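Local coordinates for protein transcription factor SPN1 (Saccharomyces cerevisiae, PDB 3NFQ) that is involved in regulating RNA polymerase II transcription, may act at both recruitment and post-recruitment steps of TBP, and interacts with SPT6, at residues K132-A136 against Q137-L141; V53-L56 against P57-S61. All blocks are in the same frame, centred on the assembly; numbering follows the deposited sequence.

Contact 1: K132-A136 against Q137-L141; sequences KRVEA and QLARL
V134 reaches forward from the loop after helix 121-130 and lays its CG1 methyl against L138 and A139, in the first turn of helix 136-149, where E135 holds the N-cap position. The stretch belongs to the TFIIS N-terminal helical-bundle region of the domain. From the CB of V134 the two branches part. CG1 is set anti to the backbone N (chi1 178°), which brings it up to the new helix. There V134 CG1 stands 3.6 Å from A139 N. On its other flank V134 CG1 meets L138 CB at 3.9 Å; CG2 turns back beside its own backbone N. The short branched side chain thus applies a methyl to the turn, crossing L138 at about a right angle, and it also touches L93 in a neighbouring loop. Leucine suits position 138 because its side chain is buried against F96 and Q99 of helix 96-107, while the small A139 leaves V134 room to come close to the backbone.

The carbonyl of E135 begins the helical bonding. E135 O accepts A139 N at 3.1 Å, in the carbonyl plane, and also L138 N at 2.9 Å, a more bent bond whose donor lies above that plane, so one oxygen satisfies two amides of the first turn. A136, small and exposed, continues the pattern through A136 O to R140 N at 3.0 Å. Farther along, the bent side chain of R140 reaches E143 in a salt bridge through NH1, and A139 CB sits 3.5 Å over one face of the R140 guanidinium, displaced from its middle.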
ATOM      1  N   LYS A 132      10.843 -14.857   2.781  1.00 28.43           N
ATOM      2  CA  LYS A 132      10.298 -16.147   3.210  1.00 29.92           C
ATOM      3  C   LYS A 132       8.990 -16.042   3.957  1.00 29.16           C
ATOM      4  O   LYS A 132       8.325 -17.049   4.170  1.00 29.35           O
ATOM      5  CB  LYS A 132      11.280 -16.868   4.135  1.00 32.14           C
ATOM      6  CG  LYS A 132      12.681 -17.056   3.556  1.00 37.67           C
ATOM      7  CD  LYS A 132      12.657 -17.760   2.204  1.00 45.92           C
ATOM      8  CE  LYS A 132      14.041 -17.637   1.553  1.00 50.39           C
ATOM      9  NZ  LYS A 132      14.174 -18.458   0.308  1.00 55.00           N
ATOM     10  N   ARG A 133       8.610 -14.843   4.363  1.00 27.00           N
ATOM     11  CA  ARG A 133       7.365 -14.678   5.153  1.00 27.29           C
ATOM     12  C   ARG A 133       6.099 -14.511   4.334  1.00 25.41           C
ATOM     13  O   ARG A 133       4.982 -14.440   4.901  1.00 26.02           O
ATOM     14  CB  ARG A 133       7.484 -13.463   6.055  1.00 27.09           C
ATOM     15  CG  ARG A 133       8.668 -13.523   6.974  1.00 33.21           C
ATOM     16  CD  ARG A 133       8.377 -12.594   8.100  1.00 39.24           C
ATOM     17  NE  ARG A 133       9.559 -12.338   8.912  1.00 41.51           N
ATOM     18  CZ  ARG A 133       9.517 -12.008  10.194  1.00 42.72           C
ATOM     19  NH1 ARG A 133       8.349 -11.923  10.834  1.00 43.67           N
ATOM     20  NH2 ARG A 133      10.652 -11.774  10.833  1.00 46.47           N
ATOM     21  N   VAL A 134       6.246 -14.403   3.018  1.00 23.07           N
ATOM     22  CA  VAL A 134       5.110 -14.069   2.146  1.00 20.41           C
ATOM     23  C   VAL A 134       4.511 -15.348   1.608  1.00 20.56           C
ATOM     24  O   VAL A 134       5.215 -16.231   1.240  1.00 19.85           O
ATOM     25  CB  VAL A 134       5.566 -13.151   0.981  1.00 20.02           C
ATOM     26  CG1 VAL A 134       4.423 -12.823   0.018  1.00 18.65           C
ATOM     27  CG2 VAL A 134       6.173 -11.872   1.548  1.00 22.75           C
ATOM     28  N   GLU A 135       3.198 -15.447   1.605  1.00 18.70           N
ATOM     29  CA  GLU A 135       2.504 -16.574   1.013  1.00 20.15           C
ATOM     30  C   GLU A 135       2.755 -16.651  -0.470  1.00 19.13           C
ATOM     31  O   GLU A 135       2.773 -15.640  -1.138  1.00 17.99           O
ATOM     32  CB  GLU A 135       1.020 -16.380   1.265  1.00 19.68           C
ATOM     33  CG  GLU A 135       0.672 -16.557   2.734  1.00 23.75           C
ATOM     34  CD  GLU A 135       1.159 -17.925   3.291  1.00 31.27           C
ATOM     35  OE1 GLU A 135       0.839 -18.966   2.662  1.00 37.23           O
ATOM     36  OE2 GLU A 135       1.873 -17.945   4.318  1.00 30.98           O
ATOM     37  N   ALA A 136       2.955 -17.863  -0.993  1.00 19.66           N
ATOM     38  CA  ALA A 136       3.357 -18.007  -2.390  1.00 18.82           C
ATOM     39  C   ALA A 136       2.465 -17.306  -3.334  1.00 18.72           C
ATOM     40  O   ALA A 136       2.937 -16.725  -4.315  1.00 20.58           O
ATOM     41  CB  ALA A 136       3.499 -19.503  -2.788  1.00 19.13           C
ATOM     42  N   GLN A 137       1.141 -17.324  -3.103  1.00 18.42           N
ATOM     43  CA  GLN A 137       0.297 -16.714  -4.102  1.00 19.87           C
ATOM     44  C   GLN A 137       0.583 -15.197  -4.227  1.00 19.53           C
ATOM     45  O   GLN A 137       0.509 -14.648  -5.310  1.00 19.42           O
ATOM     46  CB  GLN A 137      -1.210 -16.943  -3.836  1.00 20.61           C
ATOM     47  CG  GLN A 137      -1.666 -16.018  -2.753  1.00 29.70           C
ATOM     48  CD  GLN A 137      -3.011 -16.359  -2.114  1.00 38.81           C
ATOM     49  OE1 GLN A 137      -4.036 -15.708  -2.401  1.00 41.20           O
ATOM     50  NE2 GLN A 137      -2.997 -17.345  -1.185  1.00 42.92           N
ATOM     51  N   LEU A 138       0.946 -14.542  -3.120  1.00 18.98           N
ATOM     52  CA  LEU A 138       1.219 -13.121  -3.160  1.00 17.23           C
ATOM     53  C   LEU A 138       2.624 -12.842  -3.685  1.00 15.85           C
ATOM     54  O   LEU A 138       2.796 -11.870  -4.385  1.00 18.00           O
ATOM     55  CB  LEU A 138       1.029 -12.472  -1.766  1.00 17.07           C
ATOM     56  CG  LEU A 138      -0.435 -12.563  -1.281  1.00 17.64           C
ATOM     57  CD1 LEU A 138      -0.511 -11.919   0.096  1.00 19.04           C
ATOM     58  CD2 LEU A 138      -1.290 -11.777  -2.244  1.00 23.20           C
ATOM     59  N   ALA A 139       3.592 -13.711  -3.395  1.00 16.50           N
ATOM     60  CA  ALA A 139       4.963 -13.536  -3.880  1.00 16.76           C
ATOM     61  C   ALA A 139       4.984 -13.616  -5.412  1.00 17.26           C
ATOM     62  O   ALA A 139       5.632 -12.807  -6.092  1.00 15.04           O
ATOM     63  CB  ALA A 139       5.914 -14.591  -3.238  1.00 16.08           C
ATOM     64  N   ARG A 140       4.192 -14.549  -5.957  1.00 17.54           N
ATOM     65  CA  ARG A 140       4.125 -14.717  -7.414  1.00 17.81           C
ATOM     66  C   ARG A 140       3.363 -13.596  -8.075  1.00 17.42           C
ATOM     67  O   ARG A 140       3.671 -13.170  -9.165  1.00 16.11           O
ATOM     68  CB  ARG A 140       3.493 -16.080  -7.727  1.00 18.16           C
ATOM     69  CG  ARG A 140       4.367 -17.249  -7.307  1.00 21.02           C
ATOM     70  CD  ARG A 140       5.814 -17.221  -7.937  1.00 29.97           C
ATOM     71  NE  ARG A 140       6.666 -17.449  -6.807  1.00 39.33           N
ATOM     72  CZ  ARG A 140       7.478 -16.559  -6.221  1.00 41.27           C
ATOM     73  NH1 ARG A 140       7.742 -15.338  -6.715  1.00 42.72           N
ATOM     74  NH2 ARG A 140       8.082 -16.944  -5.126  1.00 42.51           N
ATOM     75  N   LEU A 141       2.311 -13.124  -7.425  1.00 16.53           N
ATOM     76  CA  LEU A 141       1.590 -11.975  -7.933  1.00 17.56           C
ATOM     77  C   LEU A 141       2.537 -10.755  -7.933  1.00 18.33           C
ATOM     78  O   LEU A 141       2.576 -10.006  -8.917  1.00 19.68           O
ATOM     79  CB  LEU A 141       0.257 -11.727  -7.163  1.00 16.20           C
ATOM     80  CG  LEU A 141      -0.411 -10.367  -7.471  1.00 15.79           C
ATOM     81  CD1 LEU A 141      -0.771 -10.166  -8.932  1.00 17.87           C
ATOM     82  CD2 LEU A 141      -1.663 -10.233  -6.539  1.00 17.87           C
TER

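Contact 2: V53-L56 against P57-S61; sequences VKLL and PKVVS
L56 and V60 pack one turn apart on the apolar side of helix 51-63. L56 CG lies anti to the backbone N (chi1 -179°), which carries L56 CD1 to within 4.0 Å of V60 CG2. Aliphatic packing continues beside it, where L55 CG meets V59 CG2 at 4.1 Å, the two side chains crossing at about a right angle. Branched aliphatic residues suit this side, since L55, L56 and V59 all rest on W84 of helix 77-85, and L56, V59 and V60 touch helix 96-107. Beneath them V60 N gives a nearly straight bond to L56 O at 2.9 Å, and V59 N reaches L55 O at 3.3 Å.

The solvent side, with K54, P57 and K58, is looser. P57 N has no hydrogen to give, and P57 CD sits 3.4 Å from V53 O, where a helical N-H would otherwise be received, so the chain kinks. K58 N makes a weak bond to L55 O. Beside the kink a water donates to K54 O at 2.9 Å and weakly accepts from K58 N. K58, stretched out along its length, passes its CD by L55 CD1 at 4.0 Å, combining an aliphatic stem with a charged end. The whole is a proline-kinked amphipathic alpha-helix, packed by its apolar face into a helical bundle.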
ATOM      1  N   VAL A  53      -6.784  -1.343   9.303  1.00 20.59           N
ATOM      2  CA  VAL A  53      -7.927  -2.232   8.945  1.00 23.20           C
ATOM      3  C   VAL A  53      -9.224  -1.508   8.938  1.00 24.00           C
ATOM      4  O   VAL A  53     -10.092  -1.814   8.134  1.00 23.29           O
ATOM      5  CB  VAL A  53      -8.043  -3.551   9.782  1.00 24.40           C
ATOM      6  CG1 VAL A  53      -6.819  -4.400   9.615  1.00 24.04           C
ATOM      7  CG2 VAL A  53      -8.297  -3.300  11.257  1.00 26.23           C
ATOM      8  N   LYS A  54      -9.380  -0.508   9.809  1.00 23.23           N
ATOM      9  CA  LYS A  54     -10.607   0.254   9.752  1.00 23.15           C
ATOM     10  C   LYS A  54     -10.707   1.093   8.515  1.00 23.77           C
ATOM     11  O   LYS A  54     -11.803   1.365   8.060  1.00 22.80           O
ATOM     12  CB  LYS A  54     -10.731   1.209  10.941  1.00 23.82           C
ATOM     13  CG  LYS A  54     -10.976   0.499  12.245  1.00 26.26           C
ATOM     14  CD  LYS A  54     -11.271   1.581  13.309  1.00 32.03           C
ATOM     15  CE  LYS A  54     -11.231   0.990  14.687  1.00 37.90           C
ATOM     16  NZ  LYS A  54     -11.107   2.073  15.735  1.00 45.17           N
ATOM     17  N   LEU A  55      -9.560   1.610   8.029  1.00 21.22           N
ATOM     18  CA  LEU A  55      -9.535   2.424   6.852  1.00 20.28           C
ATOM     19  C   LEU A  55      -9.489   1.580   5.562  1.00 19.83           C
ATOM     20  O   LEU A  55      -9.811   2.075   4.508  1.00 22.42           O
ATOM     21  CB  LEU A  55      -8.346   3.386   6.892  1.00 20.13           C
ATOM     22  CG  LEU A  55      -8.182   4.488   5.843  1.00 23.51           C
ATOM     23  CD1 LEU A  55      -9.430   5.436   5.676  1.00 20.74           C
ATOM     24  CD2 LEU A  55      -6.956   5.308   6.193  1.00 20.37           C
ATOM     25  N   LEU A  56      -9.081   0.332   5.646  1.00 19.57           N
ATOM     26  CA  LEU A  56      -8.857  -0.478   4.429  1.00 20.09           C
ATOM     27  C   LEU A  56     -10.012  -0.491   3.393  1.00 21.72           C
ATOM     28  O   LEU A  56      -9.778  -0.331   2.206  1.00 22.21           O
ATOM     29  CB  LEU A  56      -8.393  -1.885   4.840  1.00 19.54           C
ATOM     30  CG  LEU A  56      -8.090  -2.877   3.697  1.00 18.81           C
ATOM     31  CD1 LEU A  56      -6.842  -2.400   2.863  1.00 15.72           C
ATOM     32  CD2 LEU A  56      -7.901  -4.257   4.278  1.00 18.24           C
ATOM     33  N   PRO A  57     -11.255  -0.690   3.841  1.00 23.29           N
ATOM     34  CA  PRO A  57     -12.412  -0.653   2.914  1.00 24.52           C
ATOM     35  C   PRO A  57     -12.448   0.598   2.029  1.00 24.19           C
ATOM     36  O   PRO A  57     -12.740   0.514   0.845  1.00 25.28           O
ATOM     37  CB  PRO A  57     -13.622  -0.654   3.858  1.00 24.43           C
ATOM     38  CG  PRO A  57     -13.124  -1.416   5.081  1.00 24.58           C
ATOM     39  CD  PRO A  57     -11.656  -0.955   5.229  1.00 22.80           C
ATOM     40  N   LYS A  58     -12.161   1.754   2.584  1.00 24.40           N
ATOM     41  CA  LYS A  58     -12.109   2.964   1.807  1.00 24.76           C
ATOM     42  C   LYS A  58     -10.956   2.977   0.842  1.00 23.84           C
ATOM     43  O   LYS A  58     -11.099   3.424  -0.309  1.00 23.83           O
ATOM     44  CB  LYS A  58     -12.019   4.184   2.715  1.00 25.79           C
ATOM     45  CG  LYS A  58     -12.257   5.462   1.969  1.00 31.59           C
ATOM     46  CD  LYS A  58     -12.040   6.625   2.915  1.00 39.71           C
ATOM     47  CE  LYS A  58     -12.545   7.946   2.351  1.00 43.61           C
ATOM     48  NZ  LYS A  58     -12.439   8.983   3.474  1.00 47.02           N
ATOM     49  N   VAL A  59      -9.795   2.465   1.274  1.00 21.06           N
ATOM     50  CA  VAL A  59      -8.664   2.472   0.401  1.00 20.26           C
ATOM     51  C   VAL A  59      -8.906   1.579  -0.833  1.00 20.32           C
ATOM     52  O   VAL A  59      -8.601   1.953  -1.980  1.00 22.22           O
ATOM     53  CB  VAL A  59      -7.429   1.929   1.157  1.00 19.31           C
ATOM     54  CG1 VAL A  59      -6.318   1.627   0.206  1.00 17.77           C
ATOM     55  CG2 VAL A  59      -6.997   2.915   2.272  1.00 16.59           C
ATOM     56  N   VAL A  60      -9.408   0.387  -0.576  1.00 22.13           N
ATOM     57  CA  VAL A  60      -9.749  -0.578  -1.630  1.00 22.37           C
ATOM     58  C   VAL A  60     -10.801   0.036  -2.563  1.00 23.85           C
ATOM     59  O   VAL A  60     -10.685  -0.039  -3.782  1.00 23.22           O
ATOM     60  CB  VAL A  60     -10.291  -1.872  -0.991  1.00 22.55           C
ATOM     61  CG1 VAL A  60     -11.046  -2.739  -2.047  1.00 23.25           C
ATOM     62  CG2 VAL A  60      -9.138  -2.671  -0.366  1.00 23.08           C
ATOM     63  N   SER A  61     -11.835   0.626  -1.990  1.00 25.74           N
ATOM     64  CA  SER A  61     -12.869   1.299  -2.786  1.00 27.51           C
ATOM     65  C   SER A  61     -12.326   2.338  -3.770  1.00 27.50           C
ATOM     66  O   SER A  61     -12.549   2.261  -4.986  1.00 27.34           O
ATOM     67  CB  SER A  61     -13.888   1.926  -1.857  1.00 28.52           C
ATOM     68  OG  SER A  61     -14.865   2.574  -2.645  1.00 36.00           O
TER
HETATM   69  O   HOH W   1     -13.269   2.436   5.832  1.00 43.91           O

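Overall arrangement
From the N terminus, the long helix 10-42 comes first, and contact 2 follows in the middle of helix 51-63; contact 1 comes much later, where the loop after helix 121-130 enters helix 136-149. Each is a local contact in unbroken chain, so neither closes a long loop, and the two stand in series without nesting or crossing. The centres of contact 1 and contact 2 lie about 22 Å apart, and the two do not touch. Helix 96-107 is common to both: V53, L56, V59 and V60 of contact 2 touch it, as do E135, L138 and L141 of contact 1. Contact 2 also touches helices 10-42 and 77-85, so helix 51-63 packs against three helices.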